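Local structure of aryl acylamidase (bacterium CSBL00001, 4YJ6) at residues N152-A160 with P191-G199; K292-L300 with A473-S481. The protein probably hydrolyses the amide bond of aryl acylamides. One frame throughout, in Å; residues are numbered along the deposited sequence.

Interaction 1. Residues N152-A160 with P191-G199; sequences NPFNLDFNA and PAAWTNTYG
Asn152 meets Trp194 because its CG swings opposite its own backbone N (chi1 -160°), carrying ND2 toward the end of helix 190-195; Phe154, with CG beside the backbone N and anti to the carbonyl carbon (chi1 -82°), brings its CE2 and CZ to Thr195 and Asn196. ND2 of Asn152 gives an almost straight bond (174°) to Trp194 O at 2.9 Å. The acceptor lies in the amide plane, although the donor stands above the carbonyl plane of Trp194. The second N-H of ND2 goes to Asn159 O at 3.1 Å, while OD1 of Asn152 takes Phe154 N at 2.9 Å in an Asx turn, so three bonds fix the rotation of this buried amide. An aspartate here would lose both N-H donors, and is likely to leave the carbonyls of Trp194 and Asn159 without this donor, facing a negative charge. Phe154 CE2 comes obliquely to Thr195 O at 3.4 Å, and its CZ touches Asn196 CB at 3.5 Å. Asn196 ND2 itself is held by Trp483 O. Thr195 presses its methyl CG2 against Ala160 O at 3.6 Å, its OG1 having turned back to Pro191 O. The indole of Trp194 offers CE3 to Asn159 O at 3.7 Å, and its NE1 bonds to Cys402 O. Asn196, with positive phi, ends helix 190-195 in a Schellman motif. The turns of 152-160 thus sit on that helix end and run straight into the Gly-Ser-rich signature of the amidase family, which starts at Gly161.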
loop_
_atom_site.group_PDB
_atom_site.type_symbol
_atom_site.label_atom_id
_atom_site.label_comp_id
_atom_site.label_asym_id
_atom_site.label_seq_id
_atom_site.Cartn_x
_atom_site.Cartn_y
_atom_site.Cartn_z
ATOM N N ASN A 152 -2.294 0.328 15.312
ATOM C CA ASN A 152 -3.541 0.036 14.649
ATOM C C ASN A 152 -4.706 0.791 15.287
ATOM O O ASN A 152 -4.950 0.596 16.491
ATOM C CB ASN A 152 -3.805 -1.481 14.760
ATOM C CG ASN A 152 -4.777 -1.958 13.733
ATOM O OD1 ASN A 152 -5.857 -1.381 13.589
ATOM N ND2 ASN A 152 -4.384 -2.976 12.950
ATOM N N PRO A 153 -5.435 1.636 14.510
ATOM C CA PRO A 153 -6.573 2.357 15.102
ATOM C C PRO A 153 -7.627 1.432 15.687
ATOM O O PRO A 153 -8.445 1.886 16.477
ATOM C CB PRO A 153 -7.170 3.145 13.916
ATOM C CG PRO A 153 -5.992 3.296 12.951
ATOM C CD PRO A 153 -5.248 1.992 13.085
ATOM N N PHE A 154 -7.644 0.164 15.282
ATOM C CA PHE A 154 -8.637 -0.766 15.856
ATOM C C PHE A 154 -8.229 -1.281 17.240
ATOM O O PHE A 154 -9.067 -1.800 17.984
ATOM C CB PHE A 154 -8.892 -1.930 14.890
ATOM C CG PHE A 154 -9.861 -1.582 13.827
ATOM C CD1 PHE A 154 -11.184 -1.964 13.907
ATOM C CD2 PHE A 154 -9.453 -0.788 12.767
ATOM C CE1 PHE A 154 -12.085 -1.584 12.945
ATOM C CE2 PHE A 154 -10.332 -0.392 11.810
ATOM C CZ PHE A 154 -11.647 -0.773 11.879
ATOM N N ASN A 155 -6.948 -1.184 17.557
ATOM C CA ASN A 155 -6.423 -1.540 18.872
ATOM C C ASN A 155 -4.950 -1.161 18.896
ATOM O O ASN A 155 -4.109 -1.795 18.261
ATOM C CB ASN A 155 -6.621 -3.044 19.164
ATOM C CG ASN A 155 -6.150 -3.424 20.558
ATOM O OD1 ASN A 155 -5.288 -2.761 21.128
ATOM N ND2 ASN A 155 -6.719 -4.493 21.108
ATOM N N LEU A 156 -4.618 -0.080 19.607
ATOM C CA LEU A 156 -3.253 0.447 19.556
ATOM C C LEU A 156 -2.174 -0.493 20.109
ATOM O O LEU A 156 -1.010 -0.238 19.938
ATOM C CB LEU A 156 -3.164 1.839 20.241
ATOM C CG LEU A 156 -3.655 3.023 19.389
ATOM C CD1 LEU A 156 -5.102 2.834 18.978
ATOM C CD2 LEU A 156 -3.511 4.290 20.202
ATOM N N ASP A 157 -2.555 -1.582 20.763
ATOM C CA ASP A 157 -1.562 -2.573 21.199
ATOM C C ASP A 157 -1.021 -3.350 20.005
ATOM O O ASP A 157 -0.014 -4.034 20.122
ATOM C CB ASP A 157 -2.191 -3.571 22.194
ATOM C CG ASP A 157 -2.507 -2.941 23.559
ATOM O OD1 ASP A 157 -1.885 -1.920 23.908
ATOM O OD2 ASP A 157 -3.375 -3.498 24.273
ATOM N N PHE A 158 -1.702 -3.228 18.870
ATOM C CA PHE A 158 -1.350 -3.972 17.653
ATOM C C PHE A 158 -0.785 -3.054 16.589
ATOM O O PHE A 158 -0.997 -1.848 16.620
ATOM C CB PHE A 158 -2.584 -4.698 17.116
ATOM C CG PHE A 158 -3.010 -5.847 17.999
ATOM C CD1 PHE A 158 -3.800 -5.625 19.109
ATOM C CD2 PHE A 158 -2.567 -7.126 17.741
ATOM C CE1 PHE A 158 -4.183 -6.685 19.941
ATOM C CE2 PHE A 158 -2.941 -8.194 18.568
ATOM C CZ PHE A 158 -3.747 -7.964 19.663
ATOM N N ASN A 159 -0.053 -3.639 15.656
ATOM C CA ASN A 159 0.612 -2.872 14.599
ATOM C C ASN A 159 -0.353 -2.636 13.440
ATOM O O ASN A 159 -1.295 -3.417 13.222
ATOM C CB ASN A 159 1.830 -3.665 14.135
ATOM C CG ASN A 159 2.799 -2.842 13.336
ATOM O OD1 ASN A 159 2.851 -2.924 12.107
ATOM N ND2 ASN A 159 3.611 -2.067 14.031
ATOM N N ALA A 160 -0.133 -1.532 12.707
ATOM C CA ALA A 160 -0.977 -1.168 11.578
ATOM C C ALA A 160 -0.667 -2.031 10.362
ATOM O O ALA A 160 -1.441 -2.035 9.389
ATOM C CB ALA A 160 -0.751 0.311 11.224
ATOM N N PRO A 191 -1.154 -3.381 4.909
ATOM C CA PRO A 191 -1.709 -2.608 6.023
ATOM C C PRO A 191 -3.169 -2.283 5.815
ATOM O O PRO A 191 -3.876 -2.073 6.818
ATOM C CB PRO A 191 -0.828 -1.340 6.039
ATOM C CG PRO A 191 -0.379 -1.202 4.599
ATOM C CD PRO A 191 -0.149 -2.624 4.151
ATOM N N ALA A 192 -3.635 -2.215 4.561
ATOM C CA ALA A 192 -5.069 -2.037 4.337
ATOM C C ALA A 192 -5.848 -3.209 4.992
ATOM O O ALA A 192 -6.845 -2.996 5.693
ATOM C CB ALA A 192 -5.365 -1.989 2.829
ATOM N N ALA A 193 -5.376 -4.436 4.739
ATOM C CA ALA A 193 -6.030 -5.653 5.266
ATOM C C ALA A 193 -6.120 -5.577 6.793
ATOM O O ALA A 193 -7.152 -5.906 7.385
ATOM C CB ALA A 193 -5.227 -6.894 4.851
ATOM N N TRP A 194 -5.028 -5.184 7.442
ATOM C CA TRP A 194 -5.067 -5.121 8.914
ATOM C C TRP A 194 -5.817 -3.917 9.493
ATOM O O TRP A 194 -5.948 -3.840 10.704
ATOM C CB TRP A 194 -3.642 -5.116 9.472
ATOM C CG TRP A 194 -2.990 -6.479 9.539
ATOM C CD1 TRP A 194 -3.520 -7.675 9.118
ATOM C CD2 TRP A 194 -1.688 -6.778 10.063
ATOM N NE1 TRP A 194 -2.618 -8.692 9.353
ATOM C CE2 TRP A 194 -1.499 -8.180 9.939
ATOM C CE3 TRP A 194 -0.676 -6.005 10.654
ATOM C CZ2 TRP A 194 -0.329 -8.816 10.348
ATOM C CZ3 TRP A 194 0.497 -6.642 11.068
ATOM C CH2 TRP A 194 0.657 -8.039 10.898
ATOM N N THR A 195 -6.249 -2.961 8.667
ATOM C CA THR A 195 -6.899 -1.733 9.181
ATOM C C THR A 195 -8.277 -1.450 8.590
ATOM O O THR A 195 -8.801 -0.343 8.741
ATOM C CB THR A 195 -6.015 -0.475 8.953
ATOM O OG1 THR A 195 -5.777 -0.340 7.554
ATOM C CG2 THR A 195 -4.708 -0.606 9.691
ATOM N N ASN A 196 -8.893 -2.440 7.946
ATOM C CA ASN A 196 -10.259 -2.260 7.435
ATOM C C ASN A 196 -10.290 -1.151 6.390
ATOM O O ASN A 196 -11.271 -0.442 6.289
ATOM C CB ASN A 196 -11.265 -1.905 8.585
ATOM C CG ASN A 196 -12.700 -2.141 8.203
ATOM O OD1 ASN A 196 -13.074 -3.269 7.885
ATOM N ND2 ASN A 196 -13.527 -1.098 8.264
ATOM N N THR A 197 -9.208 -0.999 5.623
ATOM C CA THR A 197 -9.220 -0.040 4.528
ATOM C C THR A 197 -9.023 -0.727 3.183
ATOM O O THR A 197 -8.695 -1.913 3.112
ATOM C CB THR A 197 -8.188 1.059 4.755
ATOM O OG1 THR A 197 -6.912 0.479 5.063
ATOM C CG2 THR A 197 -8.637 1.957 5.949
ATOM N N TYR A 198 -9.320 0.015 2.118
ATOM C CA TYR A 198 -9.237 -0.537 0.770
ATOM C C TYR A 198 -7.904 -0.149 0.157
ATOM O O TYR A 198 -7.577 1.042 0.064
ATOM C CB TYR A 198 -10.391 0.025 -0.029
ATOM C CG TYR A 198 -10.442 -0.467 -1.472
ATOM C CD1 TYR A 198 -10.795 -1.792 -1.764
ATOM C CD2 TYR A 198 -10.146 0.387 -2.531
ATOM C CE1 TYR A 198 -10.871 -2.233 -3.072
ATOM C CE2 TYR A 198 -10.198 -0.049 -3.844
ATOM C CZ TYR A 198 -10.555 -1.356 -4.109
ATOM O OH TYR A 198 -10.613 -1.779 -5.398
ATOM N N GLY A 199 -7.119 -1.136 -0.262
ATOM C CA GLY A 199 -5.793 -0.855 -0.789
ATOM C C GLY A 199 -5.747 -1.306 -2.230
ATOM O O GLY A 199 -5.911 -2.503 -2.488
#

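Interaction 2. Residues K292-L300 with A473-S481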
loop_
_atom_site.group_PDB
_atom_site.type_symbol
_atom_site.label_atom_id
_atom_site.label_comp_id
_atom_site.label_asym_id
_atom_site.label_seq_id
_atom_site.Cartn_x
_atom_site.Cartn_y
_atom_site.Cartn_z
ATOM N N LYS A 292 -16.582 -17.261 3.468
ATOM C CA LYS A 292 -17.858 -16.577 3.606
ATOM C C LYS A 292 -17.924 -15.402 2.641
ATOM O O LYS A 292 -18.908 -15.212 1.927
ATOM C CB LYS A 292 -17.977 -16.066 5.039
ATOM C CG LYS A 292 -19.358 -15.602 5.446
ATOM C CD LYS A 292 -19.427 -15.456 6.975
ATOM C CE LYS A 292 -20.848 -15.612 7.508
ATOM N NZ LYS A 292 -20.825 -15.779 9.006
ATOM N N ALA A 293 -16.853 -14.613 2.602
ATOM C CA ALA A 293 -16.838 -13.424 1.755
ATOM C C ALA A 293 -17.013 -13.778 0.297
ATOM O O ALA A 293 -17.690 -13.089 -0.430
ATOM C CB ALA A 293 -15.536 -12.638 1.957
ATOM N N ALA A 294 -16.413 -14.884 -0.133
ATOM C CA ALA A 294 -16.505 -15.292 -1.522
ATOM C C ALA A 294 -17.946 -15.553 -1.931
ATOM O O ALA A 294 -18.334 -15.341 -3.077
ATOM C CB ALA A 294 -15.664 -16.561 -1.762
ATOM N N ARG A 295 -18.755 -16.003 -0.985
ATOM C CA ARG A 295 -20.138 -16.332 -1.285
ATOM C C ARG A 295 -20.966 -15.095 -1.529
ATOM O O ARG A 295 -22.039 -15.175 -2.127
ATOM C CB ARG A 295 -20.729 -17.183 -0.168
ATOM C CG ARG A 295 -20.221 -18.637 -0.296
ATOM C CD ARG A 295 -20.486 -19.433 0.919
ATOM N NE ARG A 295 -20.358 -20.861 0.621
ATOM C CZ ARG A 295 -19.238 -21.567 0.721
ATOM N NH1 ARG A 295 -18.098 -20.993 1.109
ATOM N NH2 ARG A 295 -19.277 -22.884 0.442
ATOM N N VAL A 296 -20.457 -13.938 -1.114
ATOM C CA VAL A 296 -21.158 -12.691 -1.423
ATOM C C VAL A 296 -21.290 -12.569 -2.932
ATOM O O VAL A 296 -22.319 -12.128 -3.445
ATOM C CB VAL A 296 -20.439 -11.478 -0.812
ATOM C CG1 VAL A 296 -21.070 -10.130 -1.326
ATOM C CG2 VAL A 296 -20.472 -11.569 0.725
ATOM N N PHE A 297 -20.259 -12.998 -3.658
ATOM C CA PHE A 297 -20.281 -12.858 -5.106
ATOM C C PHE A 297 -21.275 -13.805 -5.784
ATOM O O PHE A 297 -21.840 -13.462 -6.811
ATOM C CB PHE A 297 -18.896 -13.097 -5.667
ATOM C CG PHE A 297 -17.929 -11.997 -5.312
ATOM C CD1 PHE A 297 -18.056 -10.745 -5.878
ATOM C CD2 PHE A 297 -16.910 -12.212 -4.405
ATOM C CE1 PHE A 297 -17.150 -9.706 -5.532
ATOM C CE2 PHE A 297 -16.013 -11.175 -4.069
ATOM C CZ PHE A 297 -16.144 -9.939 -4.642
ATOM N N THR A 298 -21.494 -14.973 -5.189
ATOM C CA THR A 298 -22.433 -15.915 -5.798
ATOM C C THR A 298 -23.843 -15.322 -5.731
ATOM O O THR A 298 -24.654 -15.562 -6.615
ATOM C CB THR A 298 -22.427 -17.293 -5.109
ATOM O OG1 THR A 298 -22.988 -17.163 -3.805
ATOM C CG2 THR A 298 -21.054 -17.877 -5.012
ATOM N N GLU A 299 -24.139 -14.538 -4.699
ATOM C CA GLU A 299 -25.453 -13.881 -4.606
ATOM C C GLU A 299 -25.622 -12.744 -5.587
ATOM O O GLU A 299 -26.750 -12.336 -5.883
ATOM C CB GLU A 299 -25.685 -13.350 -3.198
ATOM C CG GLU A 299 -25.842 -14.432 -2.192
ATOM C CD GLU A 299 -26.946 -15.407 -2.576
ATOM O OE1 GLU A 299 -28.074 -14.929 -2.854
ATOM O OE2 GLU A 299 -26.679 -16.644 -2.618
ATOM N N LEU A 300 -24.507 -12.198 -6.075
ATOM C CA LEU A 300 -24.561 -11.154 -7.072
ATOM C C LEU A 300 -24.544 -11.661 -8.513
ATOM O O LEU A 300 -24.396 -10.880 -9.449
ATOM C CB LEU A 300 -23.402 -10.181 -6.848
ATOM C CG LEU A 300 -23.399 -9.549 -5.462
ATOM C CD1 LEU A 300 -22.121 -8.756 -5.296
ATOM C CD2 LEU A 300 -24.616 -8.627 -5.245
ATOM N N ALA A 473 -15.477 -5.508 -9.173
ATOM C CA ALA A 473 -15.727 -6.519 -8.131
ATOM C C ALA A 473 -15.651 -5.913 -6.715
ATOM O O ALA A 473 -16.413 -6.302 -5.805
ATOM C CB ALA A 473 -14.716 -7.652 -8.277
ATOM N N SER A 474 -14.697 -5.002 -6.507
ATOM C CA SER A 474 -14.521 -4.377 -5.212
ATOM C C SER A 474 -15.770 -3.581 -4.854
ATOM O O SER A 474 -16.231 -3.640 -3.716
ATOM C CB SER A 474 -13.299 -3.418 -5.237
ATOM O OG SER A 474 -12.100 -4.146 -5.480
ATOM N N ALA A 475 -16.273 -2.787 -5.802
ATOM C CA ALA A 475 -17.434 -1.939 -5.505
ATOM C C ALA A 475 -18.672 -2.813 -5.290
ATOM O O ALA A 475 -19.519 -2.482 -4.485
ATOM C CB ALA A 475 -17.694 -0.923 -6.622
ATOM N N ALA A 476 -18.779 -3.888 -6.053
ATOM C CA ALA A 476 -19.917 -4.805 -5.886
ATOM C C ALA A 476 -19.894 -5.417 -4.482
ATOM O O ALA A 476 -20.939 -5.517 -3.782
ATOM C CB ALA A 476 -19.861 -5.866 -6.965
ATOM N N PHE A 477 -18.714 -5.839 -4.039
ATOM C CA PHE A 477 -18.577 -6.409 -2.694
ATOM C C PHE A 477 -18.868 -5.333 -1.638
ATOM O O PHE A 477 -19.507 -5.598 -0.638
ATOM C CB PHE A 477 -17.171 -6.998 -2.512
ATOM C CG PHE A 477 -16.968 -7.689 -1.203
ATOM C CD1 PHE A 477 -17.399 -8.998 -1.038
ATOM C CD2 PHE A 477 -16.367 -7.025 -0.130
ATOM C CE1 PHE A 477 -17.237 -9.650 0.197
ATOM C CE2 PHE A 477 -16.172 -7.663 1.097
ATOM C CZ PHE A 477 -16.612 -8.979 1.268
ATOM N N GLU A 478 -18.413 -4.100 -1.863
ATOM C CA GLU A 478 -18.609 -3.030 -0.920
ATOM C C GLU A 478 -20.101 -2.776 -0.697
ATOM O O GLU A 478 -20.516 -2.496 0.431
ATOM C CB GLU A 478 -17.935 -1.754 -1.487
ATOM C CG GLU A 478 -17.978 -0.551 -0.564
ATOM C CD GLU A 478 -17.329 0.651 -1.243
ATOM O OE1 GLU A 478 -17.628 0.885 -2.429
ATOM O OE2 GLU A 478 -16.555 1.328 -0.572
ATOM N N ARG A 479 -20.888 -2.850 -1.759
ATOM C CA ARG A 479 -22.331 -2.618 -1.642
ATOM C C ARG A 479 -23.000 -3.761 -0.875
ATOM O O ARG A 479 -23.868 -3.532 -0.028
ATOM C CB ARG A 479 -22.970 -2.535 -3.011
ATOM C CG ARG A 479 -22.660 -1.220 -3.738
ATOM C CD ARG A 479 -23.510 -1.085 -4.986
ATOM N NE ARG A 479 -23.130 -2.040 -6.031
ATOM C CZ ARG A 479 -22.170 -1.833 -6.933
ATOM N NH1 ARG A 479 -21.509 -0.692 -6.941
ATOM N NH2 ARG A 479 -21.905 -2.751 -7.859
ATOM N N ALA A 480 -22.590 -4.985 -1.196
ATOM C CA ALA A 480 -23.270 -6.192 -0.665
ATOM C C ALA A 480 -22.791 -6.579 0.728
ATOM O O ALA A 480 -23.528 -7.203 1.509
ATOM C CB ALA A 480 -23.067 -7.344 -1.611
ATOM N N SER A 481 -21.548 -6.234 1.030
ATOM C CA SER A 481 -20.901 -6.588 2.289
ATOM C C SER A 481 -20.103 -5.403 2.817
ATOM O O SER A 481 -18.870 -5.422 2.855
ATOM C CB SER A 481 -19.981 -7.806 2.046
ATOM O OG SER A 481 -19.307 -8.243 3.237
#
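Ser481 N donates to Phe477 O at 2.7 Å, closing the end of helix 467-480, with CB of Ser481 over one face of the Phe477 ring, near its rim. Both residues touch helix 284-299: Ser481 CB lies against Val296 CG2, and the ring of Phe477 is sent across that helix by a first torsion that puts CG opposite the backbone N (chi1 -176°). Its leading edge points CE1 at Ala293 O, 3.5 Å away and near the ring plane, with Ala293 CB beside the same corner. Phe297 answers from the other helix: its CE1 is directed edge-on at Ala473 O, also 3.5 Å off, a carbonyl that already accepts Phe477 N. The two rings meet obliquely, with centroids 5.7 Å apart and planes at 31°, and CZ of Phe297 rests on Phe477 CB. This is near-perpendicular helix packing, the axes of 292-299 and 473-480 crossing at 98° with a closest approach of 10.0 Å, in an alpha/beta fold whose helices cover a mixed sheet; Ala293, Phe297 and Phe477 all bear on Met458 of strand 454-462. Toward solvent the contact is aliphatic. The two methyls of Val296 divide the work: CG2 lies 3.8 Å from Phe477 CE1, whereas CG1 is pressed to 3.4 Å from Ala480 CB, tighter than ordinary carbon contact. Past the end of helix 284-299, Leu300 brings CD1 to 4.0 Å from Ala476 CB and also touches Ala480 CB, with Val266 covering Leu300 as well.

How the interactions relate
From the N terminus, interaction 1 comes first: 191-199 returns to 152-160 after 30 residues, closing a loop that holds helix 165-172 and strand 178-183. Only after it has closed does 292-300 open interaction 2, whose loop of 172 residues takes in strands 394-398, 443-451 and 454-462 before helix 467-480 arrives. The two are in series, neither nested nor crossed, and their centres lie about 22 Å apart. They nevertheless touch: Tyr198 OH and Ser474 OG are 2.8 Å apart, a probable hydrogen bond. Interaction 1 fastens turns to the helix that leads into strand 198-201; interaction 2 joins two helices over the same large mixed sheet.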